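Local coordinates for cell cycle regulatory protein GcrA (Caulobacter crescentus, PDB 5YIW), which regulates the cell cycle, probably as a transcription factor, and binds methylated double-stranded DNA through its N-terminal DNA-binding domain, at a contact of chain A with DNA. Coordinates in Å, arbitrary orientation; residue numbers count along the deposited sequence, not the author numbering.

A contact of chain A with DNA. Residues 19, 24-25, 37-38, 41. With nucleotides of chain B; nucleotides of chain C.
The N-terminal DNA-binding domain of GcrA is a compact bundle of three helices whose last two, 25-32 and 37-46, form a helix-turn-helix. Recognition helix 37-46 faces the major groove. Arg37, in its first turn, reads DG5 of chain B. CG sits wedged between the backbone N and C (chi1 77°), and the chain then runs extended to NE. The guanidinium meets the Hoogsteen edge end-on and nearly coplanar with its acceptors. Arg37 NH1 donates to DG5 N7 at 2.9 Å, and NH2 donates to DG5 O6. N7 and O6 together are the acceptor pair that marks a guanine in the major groove. The methyl C7 of DT4 of chain B lies over the centre of one guanidinium face, 3.8 Å from Arg37 CZ, so the preceding thymine packs on the arginine that reads the guanine. Water 1 ties NH1 to OP2 of both DT4 and DG5, joining base reading to the DNA backbone.

Asn38 points toward the other strand, its CG anti to the carbonyl carbon (chi1 -59°). N6 of DA6 of chain C donates to Asn38 OD1 at 3.1 Å. The donor sits above the carbonyl plane, off the lone pairs. N6 also bonds to O4 of DT7 of chain B, so the adenine keeps its Watson-Crick pair. Ile41 adds apolar contacts with both branches: CD1 approaches DG5 C8 at 3.7 Å, while CG2 meets the DT7 methyl C7.

Ser24, just before helix 25-32, and the first residue of that helix hold the phosphates of chain B. Ser24 OG donates to DT4 OP1 at 2.7 Å. The Ala25 amide N, at the helix N-terminus, donates to DG5 OP1 at 3.0 Å; the helix dipole may strengthen this bond. Trp19, with CG anti to its backbone N (chi1 -171°), brings the ring tip CZ3 and CH2 against the same oxygen.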
# COMPACT_ATOMS: atom_id res chain seq x y z
N TRP A 19 -1.40 -2.80 5.91
CA TRP A 19 -0.62 -1.87 6.73
C TRP A 19 -1.07 -1.94 8.18
O TRP A 19 -0.24 -1.96 9.09
CB TRP A 19 -0.75 -0.43 6.22
CG TRP A 19 0.21 0.53 6.89
CD1 TRP A 19 -0.08 1.46 7.86
CD2 TRP A 19 1.62 0.65 6.64
NE1 TRP A 19 1.06 2.15 8.22
CE2 TRP A 19 2.11 1.67 7.48
CE3 TRP A 19 2.50 0.00 5.78
CZ2 TRP A 19 3.45 2.06 7.48
CZ3 TRP A 19 3.83 0.38 5.78
CH2 TRP A 19 4.30 1.39 6.63
N SER A 24 5.31 -4.77 6.10
CA SER A 24 6.20 -3.70 5.66
C SER A 24 5.82 -3.20 4.28
O SER A 24 5.13 -3.88 3.52
CB SER A 24 7.65 -4.18 5.63
OG SER A 24 7.88 -4.94 4.46
N ALA A 25 6.29 -2.00 3.95
CA ALA A 25 5.94 -1.39 2.67
C ALA A 25 6.39 -2.23 1.46
O ALA A 25 5.66 -2.32 0.47
CB ALA A 25 6.53 0.01 2.59
N ARG A 37 7.97 0.00 -3.01
CA ARG A 37 7.79 0.31 -1.59
C ARG A 37 7.69 1.83 -1.39
O ARG A 37 7.04 2.28 -0.46
CB ARG A 37 8.94 -0.29 -0.76
CG ARG A 37 10.23 0.48 -0.84
CD ARG A 37 11.41 -0.26 -0.20
NE ARG A 37 12.47 0.70 0.02
CZ ARG A 37 12.65 1.37 1.16
NH1 ARG A 37 11.88 1.11 2.21
NH2 ARG A 37 13.62 2.26 1.26
N ASN A 38 8.33 2.62 -2.27
CA ASN A 38 8.21 4.08 -2.21
C ASN A 38 6.78 4.55 -2.44
O ASN A 38 6.28 5.42 -1.73
CB ASN A 38 9.10 4.74 -3.27
CG ASN A 38 10.55 4.40 -3.12
OD1 ASN A 38 11.12 4.46 -2.02
ND2 ASN A 38 11.17 4.03 -4.22
N ILE A 41 4.72 3.73 0.67
CA ILE A 41 4.95 4.65 1.78
C ILE A 41 4.33 6.02 1.51
O ILE A 41 3.71 6.62 2.39
CB ILE A 41 6.45 4.77 2.08
CG1 ILE A 41 6.94 3.45 2.68
CG2 ILE A 41 6.71 5.90 3.06
CD1 ILE A 41 8.46 3.27 2.71
P DT B 4 11.71 -4.36 4.34
OP1 DT B 4 10.54 -5.19 4.68
OP2 DT B 4 11.91 -3.71 3.03
O5' DT B 4 11.88 -3.18 5.41
C5' DT B 4 11.53 -3.38 6.76
C4' DT B 4 11.64 -2.08 7.53
O4' DT B 4 13.02 -1.66 7.60
C3' DT B 4 10.93 -0.90 6.89
O3' DT B 4 9.56 -0.94 7.21
C2' DT B 4 11.64 0.27 7.54
C1' DT B 4 13.08 -0.24 7.60
N1 DT B 4 13.94 0.22 6.47
C2 DT B 4 14.62 1.39 6.63
O2 DT B 4 14.54 2.06 7.63
N3 DT B 4 15.41 1.75 5.57
C4 DT B 4 15.58 1.06 4.39
O4 DT B 4 16.31 1.48 3.50
C5 DT B 4 14.81 -0.16 4.26
C7 DT B 4 14.90 -1.00 3.01
C6 DT B 4 14.04 -0.53 5.31
P DG B 5 8.50 -0.13 6.31
OP1 DG B 5 7.17 -0.73 6.55
OP2 DG B 5 9.03 0.01 4.95
O5' DG B 5 8.57 1.35 6.90
C5' DG B 5 8.24 1.62 8.26
C4' DG B 5 8.62 3.04 8.61
O4' DG B 5 10.00 3.29 8.21
C3' DG B 5 7.79 4.13 7.92
O3' DG B 5 7.76 5.27 8.78
C2' DG B 5 8.61 4.39 6.67
C1' DG B 5 10.03 4.30 7.22
N9 DG B 5 11.02 3.98 6.19
C8 DG B 5 11.05 2.88 5.36
N7 DG B 5 12.05 2.91 4.50
C5 DG B 5 12.70 4.10 4.77
C6 DG B 5 13.84 4.68 4.16
O6 DG B 5 14.51 4.24 3.22
N1 DG B 5 14.15 5.91 4.73
C2 DG B 5 13.46 6.50 5.76
N2 DG B 5 13.91 7.70 6.19
N3 DG B 5 12.40 5.96 6.34
C4 DG B 5 12.08 4.78 5.80
P DT B 7 8.24 12.78 7.87
OP1 DT B 7 8.34 13.74 9.01
OP2 DT B 7 6.91 12.33 7.40
O5' DT B 7 8.97 13.42 6.61
C5' DT B 7 10.35 13.75 6.69
C4' DT B 7 10.86 14.19 5.33
O4' DT B 7 11.00 13.04 4.48
C3' DT B 7 9.92 15.15 4.59
O3' DT B 7 10.51 16.45 4.53
C2' DT B 7 9.75 14.53 3.19
C1' DT B 7 10.80 13.43 3.15
N1 DT B 7 10.40 12.19 2.43
C2 DT B 7 11.18 11.74 1.39
O2 DT B 7 12.18 12.31 1.00
N3 DT B 7 10.75 10.58 0.82
C4 DT B 7 9.66 9.83 1.18
O4 DT B 7 9.38 8.78 0.60
C5 DT B 7 8.88 10.35 2.28
C7 DT B 7 7.66 9.62 2.76
C6 DT B 7 9.29 11.50 2.85
P DA C 6 15.19 7.10 -9.70
OP1 DA C 6 15.83 7.62 -10.94
OP2 DA C 6 15.28 5.66 -9.40
O5' DA C 6 15.77 7.89 -8.47
C5' DA C 6 15.89 9.30 -8.51
C4' DA C 6 16.34 9.78 -7.15
O4' DA C 6 15.27 9.56 -6.20
C3' DA C 6 17.55 9.01 -6.59
O3' DA C 6 18.50 9.94 -6.07
C2' DA C 6 16.93 8.14 -5.48
C1' DA C 6 15.81 9.05 -5.01
N9 DA C 6 14.74 8.40 -4.26
C8 DA C 6 14.28 7.12 -4.40
N7 DA C 6 13.28 6.83 -3.59
C5 DA C 6 13.08 8.00 -2.88
C6 DA C 6 12.18 8.35 -1.85
N6 DA C 6 11.27 7.50 -1.36
N1 DA C 6 12.24 9.59 -1.35
C2 DA C 6 13.17 10.43 -1.84
N3 DA C 6 14.06 10.22 -2.80
C4 DA C 6 13.97 8.97 -3.28
O HOH W 1 10.01 -1.39 2.88